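Local coordinates for protein glycerol-3-phosphate dehydrogenase [NAD(+)] 1 (Saccharomyces cerevisiae, PDB 4FGW) that catalyses the NAD-dependent interconversion of sn-glycerol 3-phosphate and dihydroxyacetone phosphate, the step that lets yeast build up glycerol under hyperosmotic stress, at residues A[49-54]-A[100-105]; A[65-70]-A[104-109]; A[35-40]-A[120-125]; A[192-197]-A[225-230]; A[146-151]-A[198-203]. One frame throughout, in Å; residues are numbered along the deposited sequence.

Interaction 1. Residues A[49-54]-A[100-105]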
# COMPACT_ATOMS: atom_id res chain seq x y z
N ILE A 49 25.48 -1.30 3.97
CA ILE A 49 25.12 -1.72 5.32
C ILE A 49 26.30 -1.61 6.30
O ILE A 49 26.09 -1.27 7.47
CB ILE A 49 24.31 -3.04 5.37
CG1 ILE A 49 23.10 -2.92 6.32
CG2 ILE A 49 25.16 -4.26 5.71
CD1 ILE A 49 21.89 -2.19 5.75
N ALA A 50 27.53 -1.84 5.80
CA ALA A 50 28.78 -1.74 6.56
C ALA A 50 29.10 -0.29 6.92
O ALA A 50 29.68 -0.04 7.97
CB ALA A 50 29.91 -2.35 5.76
N LYS A 51 28.69 0.67 6.05
CA LYS A 51 28.85 2.12 6.25
C LYS A 51 27.90 2.57 7.36
O LYS A 51 28.30 3.33 8.25
CB LYS A 51 28.57 2.87 4.93
CG LYS A 51 28.66 4.39 5.02
CD LYS A 51 28.20 5.05 3.73
CE LYS A 51 28.20 6.56 3.80
NZ LYS A 51 26.99 7.10 4.48
N VAL A 52 26.63 2.08 7.32
CA VAL A 52 25.56 2.32 8.29
C VAL A 52 26.01 1.84 9.69
O VAL A 52 25.90 2.58 10.68
CB VAL A 52 24.25 1.64 7.80
CG1 VAL A 52 23.21 1.49 8.92
CG2 VAL A 52 23.65 2.37 6.61
N VAL A 53 26.54 0.60 9.76
CA VAL A 53 27.04 -0.06 10.97
C VAL A 53 28.28 0.66 11.54
O VAL A 53 28.32 0.92 12.74
CB VAL A 53 27.22 -1.58 10.73
CG1 VAL A 53 28.12 -2.22 11.77
CG2 VAL A 53 25.87 -2.29 10.69
N ALA A 54 29.26 1.05 10.68
CA ALA A 54 30.47 1.77 11.10
C ALA A 54 30.16 3.15 11.69
O ALA A 54 30.84 3.58 12.63
CB ALA A 54 31.46 1.89 9.95
N THR A 100 32.02 8.00 0.16
CA THR A 100 33.08 8.08 1.17
C THR A 100 32.68 7.22 2.37
O THR A 100 31.60 7.39 2.93
CB THR A 100 33.38 9.55 1.54
OG1 THR A 100 33.55 10.31 0.34
CG2 THR A 100 34.63 9.69 2.41
N LEU A 101 33.55 6.26 2.73
CA LEU A 101 33.34 5.35 3.85
C LEU A 101 33.97 5.94 5.13
O LEU A 101 34.98 6.63 5.02
CB LEU A 101 33.86 3.94 3.51
CG LEU A 101 33.25 3.28 2.26
CD1 LEU A 101 34.08 2.09 1.81
CD2 LEU A 101 31.79 2.88 2.47
N PRO A 102 33.34 5.74 6.32
CA PRO A 102 33.83 6.39 7.56
C PRO A 102 35.33 6.60 7.83
O PRO A 102 35.87 7.66 7.49
CB PRO A 102 33.09 5.64 8.68
CG PRO A 102 31.82 5.21 8.05
CD PRO A 102 32.08 4.99 6.58
N ASP A 103 35.98 5.61 8.48
CA ASP A 103 37.39 5.59 8.88
C ASP A 103 37.61 4.25 9.57
O ASP A 103 38.63 3.59 9.36
CB ASP A 103 37.71 6.73 9.88
CG ASP A 103 38.81 7.68 9.44
OD1 ASP A 103 39.74 7.91 10.23
OD2 ASP A 103 38.71 8.23 8.32
N ASN A 104 36.57 3.83 10.29
CA ASN A 104 36.56 2.61 11.06
C ASN A 104 36.00 1.41 10.34
O ASN A 104 35.84 0.35 10.91
CB ASN A 104 35.75 2.83 12.33
CG ASN A 104 34.55 3.71 12.11
OD1 ASN A 104 34.56 4.59 11.28
ND2 ASN A 104 33.51 3.46 12.86
N LEU A 105 35.68 1.60 9.08
CA LEU A 105 35.23 0.52 8.21
C LEU A 105 36.45 -0.06 7.50
O LEU A 105 36.95 0.53 6.53
CB LEU A 105 34.15 1.00 7.22
CG LEU A 105 33.58 -0.02 6.21
CD1 LEU A 105 33.19 -1.34 6.88
CD2 LEU A 105 32.40 0.57 5.46

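Interaction 2. Residues A[65-70]-A[104-109]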
# COMPACT_ATOMS: atom_id res chain seq x y z
N ALA A 65 32.21 -2.04 19.56
CA ALA A 65 33.66 -1.88 19.37
C ALA A 65 33.89 -0.80 18.28
O ALA A 65 33.02 -0.63 17.42
CB ALA A 65 34.29 -3.20 18.95
N PRO A 66 34.99 -0.02 18.33
CA PRO A 66 35.16 1.08 17.35
C PRO A 66 35.23 0.67 15.88
O PRO A 66 34.61 1.34 15.05
CB PRO A 66 36.44 1.78 17.81
CG PRO A 66 36.64 1.36 19.22
CD PRO A 66 36.11 -0.03 19.30
N ILE A 67 35.96 -0.41 15.57
CA ILE A 67 36.22 -0.91 14.22
C ILE A 67 35.19 -1.94 13.75
O ILE A 67 34.84 -2.86 14.49
CB ILE A 67 37.68 -1.46 14.11
CG1 ILE A 67 38.69 -0.60 14.87
CG2 ILE A 67 38.11 -1.66 12.66
CD1 ILE A 67 39.26 -1.27 16.12
N VAL A 68 34.76 -1.79 12.50
CA VAL A 68 33.89 -2.77 11.85
C VAL A 68 34.64 -3.37 10.69
O VAL A 68 35.18 -2.65 9.87
CB VAL A 68 32.57 -2.14 11.31
CG1 VAL A 68 31.89 -3.07 10.34
CG2 VAL A 68 31.64 -1.83 12.44
N GLN A 69 34.66 -4.69 10.66
CA GLN A 69 35.34 -5.48 9.64
C GLN A 69 34.37 -5.84 8.51
O GLN A 69 33.21 -6.14 8.77
CB GLN A 69 35.94 -6.74 10.26
CG GLN A 69 37.25 -7.18 9.61
CD GLN A 69 38.50 -6.42 10.05
OE1 GLN A 69 39.54 -6.48 9.38
NE2 GLN A 69 38.44 -5.72 11.17
N MET A 70 34.84 -5.78 7.26
CA MET A 70 34.03 -6.13 6.10
C MET A 70 34.78 -7.13 5.25
O MET A 70 35.86 -6.80 4.73
CB MET A 70 33.62 -4.90 5.29
CG MET A 70 32.76 -5.24 4.07
SD MET A 70 32.19 -3.84 3.10
CE MET A 70 33.72 -3.26 2.40
N ASN A 104 36.57 3.83 10.29
CA ASN A 104 36.56 2.61 11.06
C ASN A 104 36.00 1.41 10.34
O ASN A 104 35.84 0.35 10.91
CB ASN A 104 35.75 2.83 12.33
CG ASN A 104 34.55 3.71 12.11
OD1 ASN A 104 34.56 4.59 11.28
ND2 ASN A 104 33.51 3.46 12.86
N LEU A 105 35.68 1.60 9.08
CA LEU A 105 35.23 0.52 8.21
C LEU A 105 36.45 -0.06 7.50
O LEU A 105 36.95 0.53 6.53
CB LEU A 105 34.15 1.00 7.22
CG LEU A 105 33.58 -0.02 6.21
CD1 LEU A 105 33.19 -1.34 6.88
CD2 LEU A 105 32.40 0.57 5.46
N VAL A 106 36.95 -1.20 8.01
CA VAL A 106 38.14 -1.88 7.50
C VAL A 106 37.78 -3.10 6.65
O VAL A 106 37.05 -3.98 7.11
CB VAL A 106 39.15 -2.20 8.65
CG1 VAL A 106 40.33 -3.04 8.15
CG2 VAL A 106 39.66 -0.93 9.31
N ALA A 107 38.32 -3.14 5.42
CA ALA A 107 38.14 -4.23 4.46
C ALA A 107 39.11 -5.37 4.80
O ALA A 107 40.28 -5.12 5.12
CB ALA A 107 38.41 -3.72 3.06
N ASN A 108 38.62 -6.61 4.73
CA ASN A 108 39.41 -7.79 5.05
C ASN A 108 39.28 -8.88 3.97
O ASN A 108 38.17 -9.30 3.67
CB ASN A 108 39.06 -8.34 6.43
CG ASN A 108 40.18 -9.12 7.07
OD1 ASN A 108 40.68 -10.11 6.52
ND2 ASN A 108 40.61 -8.69 8.24
N PRO A 109 40.41 -9.36 3.38
CA PRO A 109 40.29 -10.40 2.34
C PRO A 109 40.11 -11.82 2.87
O PRO A 109 39.71 -12.70 2.10
CB PRO A 109 41.58 -10.24 1.54
CG PRO A 109 42.57 -9.70 2.52
CD PRO A 109 41.82 -8.97 3.60

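Interaction 3. Residues A[35-40]-A[120-125]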
# COMPACT_ATOMS: atom_id res chain seq x y z
N PHE A 35 30.33 -4.82 21.63
CA PHE A 35 30.07 -5.71 20.50
C PHE A 35 30.88 -5.42 19.24
O PHE A 35 30.78 -4.34 18.67
CB PHE A 35 28.57 -5.82 20.20
CG PHE A 35 27.71 -6.27 21.36
CD1 PHE A 35 27.85 -7.54 21.90
CD2 PHE A 35 26.75 -5.42 21.91
CE1 PHE A 35 27.06 -7.95 22.99
CE2 PHE A 35 25.96 -5.83 22.99
CZ PHE A 35 26.12 -7.09 23.52
N LYS A 36 31.69 -6.41 18.82
CA LYS A 36 32.50 -6.34 17.61
C LYS A 36 31.60 -6.77 16.44
O LYS A 36 30.98 -7.84 16.51
CB LYS A 36 33.73 -7.24 17.74
CG LYS A 36 34.98 -6.66 17.09
CD LYS A 36 36.25 -7.41 17.50
CE LYS A 36 36.93 -6.81 18.71
NZ LYS A 36 38.19 -7.52 19.04
N VAL A 37 31.48 -5.93 15.40
CA VAL A 37 30.61 -6.20 14.25
C VAL A 37 31.40 -6.47 12.96
O VAL A 37 32.33 -5.72 12.63
CB VAL A 37 29.52 -5.11 14.04
CG1 VAL A 37 28.36 -5.64 13.19
CG2 VAL A 37 28.99 -4.56 15.37
N THR A 38 31.02 -7.54 12.24
CA THR A 38 31.60 -7.92 10.95
C THR A 38 30.50 -8.08 9.91
O THR A 38 29.47 -8.71 10.18
CB THR A 38 32.51 -9.16 11.08
OG1 THR A 38 33.61 -8.86 11.94
CG2 THR A 38 33.04 -9.66 9.73
N VAL A 39 30.73 -7.53 8.72
CA VAL A 39 29.83 -7.62 7.57
C VAL A 39 30.46 -8.56 6.53
O VAL A 39 31.58 -8.31 6.08
CB VAL A 39 29.49 -6.22 6.98
CG1 VAL A 39 28.56 -6.33 5.77
CG2 VAL A 39 28.87 -5.31 8.04
N ILE A 40 29.75 -9.64 6.18
CA ILE A 40 30.19 -10.59 5.15
C ILE A 40 29.45 -10.16 3.87
O ILE A 40 28.26 -10.46 3.74
CB ILE A 40 29.88 -12.07 5.56
CG1 ILE A 40 30.44 -12.46 6.96
CG2 ILE A 40 30.29 -13.07 4.47
CD1 ILE A 40 31.95 -12.32 7.22
N ILE A 120 28.64 -9.85 16.45
CA ILE A 120 27.53 -9.71 15.50
C ILE A 120 28.01 -9.87 14.05
O ILE A 120 28.89 -9.12 13.61
CB ILE A 120 26.73 -8.39 15.71
CG1 ILE A 120 26.38 -8.14 17.21
CG2 ILE A 120 25.46 -8.35 14.82
CD1 ILE A 120 26.08 -6.68 17.59
N ILE A 121 27.42 -10.83 13.31
CA ILE A 121 27.71 -11.02 11.89
C ILE A 121 26.52 -10.52 11.07
O ILE A 121 25.38 -10.92 11.31
CB ILE A 121 28.13 -12.47 11.48
CG1 ILE A 121 29.41 -12.92 12.22
CG2 ILE A 121 28.33 -12.57 9.96
CD1 ILE A 121 29.78 -14.41 12.06
N VAL A 122 26.79 -9.62 10.11
CA VAL A 122 25.76 -9.08 9.21
C VAL A 122 26.04 -9.73 7.84
O VAL A 122 27.06 -9.44 7.22
CB VAL A 122 25.76 -7.53 9.16
CG1 VAL A 122 24.65 -7.01 8.24
CG2 VAL A 122 25.62 -6.93 10.55
N PHE A 123 25.19 -10.68 7.42
CA PHE A 123 25.37 -11.36 6.14
C PHE A 123 24.74 -10.52 5.05
O PHE A 123 23.55 -10.19 5.14
CB PHE A 123 24.77 -12.77 6.14
CG PHE A 123 25.49 -13.74 7.04
CD1 PHE A 123 25.05 -13.97 8.34
CD2 PHE A 123 26.60 -14.45 6.57
CE1 PHE A 123 25.71 -14.89 9.16
CE2 PHE A 123 27.25 -15.37 7.40
CZ PHE A 123 26.80 -15.59 8.68
N ASN A 124 25.53 -10.15 4.05
CA ASN A 124 25.06 -9.34 2.94
C ASN A 124 25.78 -9.70 1.63
O ASN A 124 26.50 -8.90 1.03
CB ASN A 124 25.15 -7.84 3.28
CG ASN A 124 24.20 -6.97 2.51
OD1 ASN A 124 23.79 -5.91 2.98
ND2 ASN A 124 23.81 -7.39 1.31
N ILE A 125 25.48 -10.89 1.12
CA ILE A 125 26.04 -11.40 -0.13
C ILE A 125 24.93 -11.97 -0.98
O ILE A 125 23.90 -12.27 -0.45
CB ILE A 125 27.05 -12.57 0.09
CG1 ILE A 125 26.33 -13.81 0.55
CG2 ILE A 125 28.12 -12.21 1.06
CD1 ILE A 125 26.50 -14.07 1.97

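Interaction 4. Residues A[192-197]-A[225-230]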
# COMPACT_ATOMS: atom_id res chain seq x y z
N HIS A 192 19.85 9.17 1.15
CA HIS A 192 18.50 9.53 0.73
C HIS A 192 17.57 8.78 1.69
O HIS A 192 17.71 7.56 1.85
CB HIS A 192 18.22 9.12 -0.72
CG HIS A 192 18.94 9.92 -1.76
ND1 HIS A 192 19.91 10.86 -1.43
CD2 HIS A 192 18.82 9.88 -3.11
CE1 HIS A 192 20.34 11.36 -2.58
NE2 HIS A 192 19.71 10.81 -3.62
N TRP A 193 16.68 9.51 2.37
CA TRP A 193 15.79 8.92 3.36
C TRP A 193 14.90 7.75 2.89
O TRP A 193 14.15 7.87 1.91
CB TRP A 193 15.00 9.98 4.13
CG TRP A 193 14.12 9.39 5.19
CD1 TRP A 193 14.52 8.89 6.40
CD2 TRP A 193 12.72 9.12 5.09
NE1 TRP A 193 13.44 8.39 7.08
CE2 TRP A 193 12.32 8.52 6.30
CE3 TRP A 193 11.75 9.37 4.10
CZ2 TRP A 193 10.98 8.17 6.56
CZ3 TRP A 193 10.42 9.03 4.36
CH2 TRP A 193 10.05 8.45 5.58
N SER A 194 14.99 6.65 3.61
CA SER A 194 14.20 5.43 3.43
C SER A 194 14.11 4.72 4.79
O SER A 194 14.63 5.23 5.79
CB SER A 194 14.80 4.52 2.36
OG SER A 194 16.10 4.05 2.69
N GLU A 195 13.42 3.57 4.82
CA GLU A 195 13.24 2.79 6.03
C GLU A 195 13.63 1.34 5.80
O GLU A 195 13.76 0.89 4.66
CB GLU A 195 11.77 2.82 6.48
CG GLU A 195 11.19 4.19 6.80
CD GLU A 195 9.76 4.15 7.28
OE1 GLU A 195 9.45 4.79 8.31
OE2 GLU A 195 8.94 3.44 6.65
N THR A 196 13.77 0.61 6.92
CA THR A 196 13.98 -0.83 6.94
C THR A 196 13.39 -1.45 8.19
O THR A 196 13.27 -0.78 9.23
CB THR A 196 15.45 -1.25 6.68
OG1 THR A 196 15.44 -2.54 6.07
CG2 THR A 196 16.30 -1.31 7.95
N THR A 197 13.05 -2.74 8.09
CA THR A 197 12.61 -3.55 9.22
C THR A 197 13.78 -4.47 9.53
O THR A 197 14.45 -4.97 8.61
CB THR A 197 11.38 -4.39 8.88
OG1 THR A 197 10.48 -3.69 8.03
CG2 THR A 197 10.66 -4.87 10.13
N PRO A 225 19.53 8.78 10.93
CA PRO A 225 18.48 9.78 10.63
C PRO A 225 17.90 9.65 9.21
O PRO A 225 16.72 9.92 9.00
CB PRO A 225 19.20 11.12 10.84
CG PRO A 225 20.38 10.80 11.72
CD PRO A 225 20.81 9.44 11.26
N TYR A 226 18.74 9.18 8.26
CA TYR A 226 18.39 8.95 6.85
C TYR A 226 17.93 7.49 6.59
O TYR A 226 17.62 7.13 5.46
CB TYR A 226 19.59 9.30 5.95
CG TYR A 226 20.82 8.43 6.17
CD1 TYR A 226 20.96 7.20 5.51
CD2 TYR A 226 21.85 8.84 7.01
CE1 TYR A 226 22.08 6.40 5.71
CE2 TYR A 226 22.98 8.04 7.21
CZ TYR A 226 23.09 6.83 6.56
OH TYR A 226 24.20 6.04 6.75
N PHE A 227 17.95 6.64 7.62
CA PHE A 227 17.60 5.22 7.49
C PHE A 227 16.85 4.77 8.73
O PHE A 227 17.47 4.29 9.69
CB PHE A 227 18.90 4.40 7.28
CG PHE A 227 18.76 2.96 6.84
CD1 PHE A 227 18.05 2.64 5.68
CD2 PHE A 227 19.42 1.94 7.52
CE1 PHE A 227 17.98 1.31 5.23
CE2 PHE A 227 19.35 0.63 7.06
CZ PHE A 227 18.64 0.32 5.92
N HIS A 228 15.51 4.97 8.72
CA HIS A 228 14.65 4.62 9.86
C HIS A 228 14.53 3.11 10.03
O HIS A 228 14.25 2.39 9.08
CB HIS A 228 13.28 5.30 9.74
CG HIS A 228 13.27 6.77 10.05
ND1 HIS A 228 14.44 7.50 10.16
CD2 HIS A 228 12.22 7.59 10.25
CE1 HIS A 228 14.06 8.73 10.43
NE2 HIS A 228 12.74 8.84 10.49
N VAL A 229 14.78 2.64 11.27
CA VAL A 229 14.74 1.23 11.60
C VAL A 229 13.64 0.90 12.59
O VAL A 229 13.49 1.57 13.61
CB VAL A 229 16.15 0.72 12.06
CG1 VAL A 229 16.10 -0.67 12.69
CG2 VAL A 229 17.15 0.74 10.90
N SER A 230 12.86 -0.14 12.27
CA SER A 230 11.83 -0.69 13.14
C SER A 230 12.27 -2.13 13.45
O SER A 230 12.50 -2.91 12.53
CB SER A 230 10.47 -0.68 12.46
OG SER A 230 9.53 -1.43 13.21
O HOH W 1 18.11 5.53 3.40

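Interaction 5. Residues A[146-151]-A[198-203]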
# COMPACT_ATOMS: atom_id res chain seq x y z
N ARG A 146 25.66 -13.98 17.24
CA ARG A 146 24.31 -13.70 16.77
C ARG A 146 24.46 -13.06 15.41
O ARG A 146 25.44 -12.35 15.18
CB ARG A 146 23.55 -12.78 17.75
CG ARG A 146 23.65 -13.17 19.24
CD ARG A 146 23.13 -14.56 19.55
NE ARG A 146 23.00 -14.78 20.99
CZ ARG A 146 22.59 -15.92 21.53
NH1 ARG A 146 22.26 -16.95 20.77
NH2 ARG A 146 22.49 -16.03 22.85
N ALA A 147 23.55 -13.36 14.49
CA ALA A 147 23.65 -12.84 13.13
C ALA A 147 22.39 -12.17 12.60
O ALA A 147 21.31 -12.34 13.16
CB ALA A 147 24.09 -13.96 12.19
N ILE A 148 22.56 -11.38 11.52
CA ILE A 148 21.49 -10.70 10.79
C ILE A 148 21.73 -10.95 9.30
O ILE A 148 22.85 -10.73 8.82
CB ILE A 148 21.35 -9.18 11.15
CG1 ILE A 148 20.92 -8.95 12.63
CG2 ILE A 148 20.45 -8.41 10.15
CD1 ILE A 148 19.41 -9.37 13.06
N SER A 149 20.71 -11.43 8.59
CA SER A 149 20.78 -11.69 7.15
C SER A 149 20.06 -10.56 6.40
O SER A 149 18.90 -10.27 6.69
CB SER A 149 20.13 -13.03 6.81
OG SER A 149 20.01 -13.23 5.41
N CYS A 150 20.77 -9.92 5.46
CA CYS A 150 20.26 -8.86 4.59
C CYS A 150 19.85 -9.46 3.22
O CYS A 150 19.62 -8.74 2.26
CB CYS A 150 21.31 -7.76 4.40
SG CYS A 150 21.81 -6.96 5.93
N LEU A 151 19.80 -10.79 3.14
CA LEU A 151 19.45 -11.50 1.91
C LEU A 151 17.93 -11.49 1.77
O LEU A 151 17.21 -12.07 2.59
CB LEU A 151 20.04 -12.93 1.91
CG LEU A 151 21.56 -13.06 1.67
CD1 LEU A 151 22.38 -12.56 2.88
CD2 LEU A 151 21.95 -14.50 1.38
N VAL A 198 14.05 -4.66 10.83
CA VAL A 198 15.01 -5.60 11.36
C VAL A 198 14.19 -6.55 12.22
O VAL A 198 13.48 -6.11 13.13
CB VAL A 198 16.20 -4.97 12.13
CG1 VAL A 198 17.14 -6.05 12.67
CG2 VAL A 198 16.98 -3.99 11.26
N ALA A 199 14.23 -7.86 11.91
CA ALA A 199 13.51 -8.88 12.67
C ALA A 199 14.47 -9.84 13.32
O ALA A 199 15.43 -10.28 12.68
CB ALA A 199 12.53 -9.61 11.78
N TYR A 200 14.23 -10.16 14.60
CA TYR A 200 15.10 -11.06 15.37
C TYR A 200 14.33 -11.62 16.56
O TYR A 200 13.75 -10.86 17.34
CB TYR A 200 16.35 -10.30 15.84
CG TYR A 200 17.35 -11.09 16.64
CD1 TYR A 200 18.34 -11.84 16.01
CD2 TYR A 200 17.38 -11.01 18.03
CE1 TYR A 200 19.30 -12.54 16.75
CE2 TYR A 200 18.33 -11.71 18.78
CZ TYR A 200 19.28 -12.48 18.13
OH TYR A 200 20.22 -13.17 18.87
N HIS A 201 14.31 -12.95 16.68
CA HIS A 201 13.69 -13.63 17.82
C HIS A 201 14.77 -13.74 18.87
O HIS A 201 15.83 -14.31 18.60
CB HIS A 201 13.19 -15.04 17.44
CG HIS A 201 11.99 -15.03 16.54
ND1 HIS A 201 12.08 -15.47 15.23
CD2 HIS A 201 10.72 -14.65 16.79
CE1 HIS A 201 10.86 -15.34 14.73
NE2 HIS A 201 10.01 -14.85 15.63
N ILE A 202 14.53 -13.15 20.06
CA ILE A 202 15.46 -13.23 21.18
C ILE A 202 15.55 -14.71 21.57
O ILE A 202 14.50 -15.34 21.77
CB ILE A 202 15.05 -12.29 22.35
CG1 ILE A 202 15.31 -10.82 21.99
CG2 ILE A 202 15.77 -12.65 23.66
CD1 ILE A 202 14.10 -10.01 21.98
N PRO A 203 16.76 -15.32 21.57
CA PRO A 203 16.85 -16.76 21.87
C PRO A 203 16.81 -17.13 23.35
O PRO A 203 16.81 -16.26 24.22
CB PRO A 203 18.18 -17.16 21.22
CG PRO A 203 19.01 -15.93 21.27
CD PRO A 203 18.09 -14.74 21.30

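Interaction 1. Residues A[49-54]-A[100-105]
The carboxamide of Asn104 turns its nitrogen, ND2, to Ala54 O, which lies 22° out of the amide plane and accepts a hydrogen bond from it at 2.7 Å. The bond is also bent, the N-H...O angle being 133°, and the methyl CB of Ala54 lies 3.9 Å from the same ND2 atom. A second acceptor, Pro66 O, grips this nitrogen as well, which should hold the flat group against rotation. The puckered ring of Pro102 comes next, touching the helix with two of its atoms. Its CG rests on Ala54 CB at 3.8 Å, while its CD meets Lys51 CG at the same distance, the lysine side chain crossing the ring at about a right angle. The helix, 44-59, follows the glycine-rich turn of the Rossmann fold, a turn consistent with NAD(+) binding, and its side at Ala50, Lys51 and Ala54 packs on the loop leading into strand 105-108. Here the small alanines let the loop come close. Leu105 reaches in with both methyls: CD1 approaches Ala50 CB to 3.6 Å and CD2 lies 3.7 Å from the carbonyl carbon, C, of Ala50. Lys51 is extended as far as CE, which passes 3.6 Å from Thr100 O, and its CB faces Leu101 CD2. The last torsion then bends (chi4 -81°) and places NZ where it forms salt bridges with Glu55 and Glu191.

Interaction 2. Residues A[65-70]-A[104-109]
Strands 67-71 and 105-108, joined through helix 82-86, make a beta-alpha-beta unit, and they pair here in parallel, with Val68 opposite Leu105, Gln69 opposite Val106 and Met70 opposite Ala107. The axes of 67-70 and 105-108 approach to 4.7 Å. Val68 sits between two partners, its N bonded to Asn104 O at 2.9 Å and its O accepting from Val106 N; Met70 repeats the pattern with Val106 O and Asn108 N. Side-chain amides extend this ladder at both ends. Before the strand, Asn104 ND2 donates to Pro66 O at 3.2 Å, with the acceptor in the plane of the amide. At the far end, Asn108 ND2 points almost straight at Gln69 OE1, 2.7 Å away with an N-H...O angle of 177°. The Gln69 chain bends at chi2 (79°), which places CD, the carbon bearing OE1, near Asn108. The acceptor lies in the amide plane of Asn108, whereas the donor is tilted from the carbonyl plane of Gln69; the planes are 59° apart. Asp113 accepts from the same ND2, and the backbone N of Asp110 binds Asn108 OD1, so the Asn108 amide is held by several bonds. On the face of Gln69 and Val106, Ile67 CG2 lies beside Val106 CG2 at 3.8 Å, the two side chains pointing the same way. On the other face, Leu105 CD1 reaches Val68 CG1 at 4.1 Å and Met70 CB at 3.9 Å, next to helix 44-59. A parallel edge strand, reached by a crossover and added beside the second strand, is the arrangement expected of a Rossmann-type nucleotide-binding domain.

Interaction 3. Residues A[35-40]-A[120-125]
Strands 35-40 and 120-123 run parallel, 4.7 Å apart at closest approach and at an angle of 20°, with Val37 opposite Ile120 and Ile40 opposite Phe123. This is the centre of the Rossmann sheet, where the first strand is flanked by the second on one side and, here, by the fourth on the other. Five backbone bonds lace the pair, from Ile120 N to Lys36 O at 3.1 Å as far as Asn124 N to Ile40 O at 2.8 Å. Just beyond, the side chains of Asn124 and Ile125 lie near Trp45 and Phe129 respectively, which probably bind NAD(+). On one face, Val39 and Val122 lie side by side, CG2 of Val39 meeting CB of Val122 at 4.0 Å, and Val37 CG1 touches Val122 CG2. In Ile120, chi1 (-47°) sets CG1 anti to the carbonyl carbon, and the extended chi2 (158°) then carries CD1 to Phe35 CB at 3.7 Å. Helices 44-59 and 215-222 both pack against this layer. The opposite face holds Thr38, whose OG1 is hydrogen-bonded to Ser114 O, together with Ile40, Ile121 and Phe123. Past the strand ends, Ile125 CG2 lies beside Ile40 CG2 at 4.1 Å. Ile121 CG2 is shared between two neighbours: it meets Ile40 CG1 at 3.7 Å and also stands 3.5 Å above one face of the Phe123 ring, offset toward the rim.

Interaction 4. Residues A[192-197]-A[225-230]
The parallel strands 194-197 and 227-230 approach to 4.6 Å at 24°, Glu195 facing His228 and Thr196 facing Val229. Four backbone bonds join them, among them Thr196 N to His228 O at 2.8 Å. Where the ladder begins, a water donates to His192 O and Tyr226 O and accepts from Ser194 OG, bridging the two segments. Trp193 holds CG anti to its backbone N (chi1 -178°), which starts the indole toward His228. Its edge meets the imidazole in a T-shaped stack, planes 78° apart, with NE1 over the centre of the imidazole, 3.2 Å above its plane. Helix 215-222 connects the two strands in a beta-alpha-beta unit, 227-232 being the outermost strand within this chain. His228 NE2 bonds Pro380 O of the second subunit, and Glu195 forms a salt bridge with Arg270 of that subunit. An alanine in place of His228 would probably leave the indole N-H edge without its aromatic face and Pro380 O of the second subunit without its donor. On the other face, Thr196 CG2 touches Phe227 CZ at 3.5 Å and Val229 CG2 at 3.7 Å, while Ser194 OG sits at the edge of the same phenyl ring, 3.8 Å from Phe227 CD1.

Interaction 5. Residues A[146-151]-A[198-203]
Two torsions bring Arg146 and Tyr200 together: chi2 of the arginine bends its chain (-59°) and swings CD toward the tyrosine, while the tyrosine holds CG anti to its backbone N (chi1 180°). The phenol oxygen then lies against the aliphatic part of the arginine, with Tyr200 OH 3.3 Å from Arg146 CD and 3.4 Å from CG. The side chains cross at about a right angle, the guanidinium and ring planes 72° apart. Beyond the tyrosine, Pro203 CG covers one face of the guanidinium, 3.4 Å above its plane and offset toward the rim, nearest to NH1. NH2 makes salt bridges to Asp212 and Asp205, giving this buried cation two anionic partners. In the Rossmann sheet, strands 146-149 and 194-199 are not neighbours: strand 175-180 runs between them, and these side chains meet over it, with Gln175 touching Arg146, Tyr200 and Pro203. An alanine at Arg146 would probably leave both aspartates without their cationic partner and open a gap beside Pro203 CG and the tyrosine hydroxyl. Further along, Ile148 CD1 is the atom shared by two partners, meeting Tyr200 CD1 at 4.0 Å and Val198 CG1 at the same distance. Leu218 of helix 215-222 packs on both Ile148 and Tyr200, and Phe222 of that helix on Val198.

Overall arrangement
From the N terminus, strand 35-40 opens the widest loop, which interaction 3 closes at 120-125. Within it lie interactions 1 and 2, which end on one stretch and share Asn104 and Leu105: one packs helix 44-59 on the loop entering strand 105-108, the other adds that strand to the sheet. After residue 125, interaction 5 opens at 146-151 and closes at 198-203, crossing interaction 4, which runs from 192-197 to 225-230; both use strand 194-199. Neighbouring strands link interaction 2 to 3 and interaction 3 to 5. Helix 44-59 also touches Tyr226 and Phe227, connecting interactions 1 and 4, whose centres are about 16 Å apart.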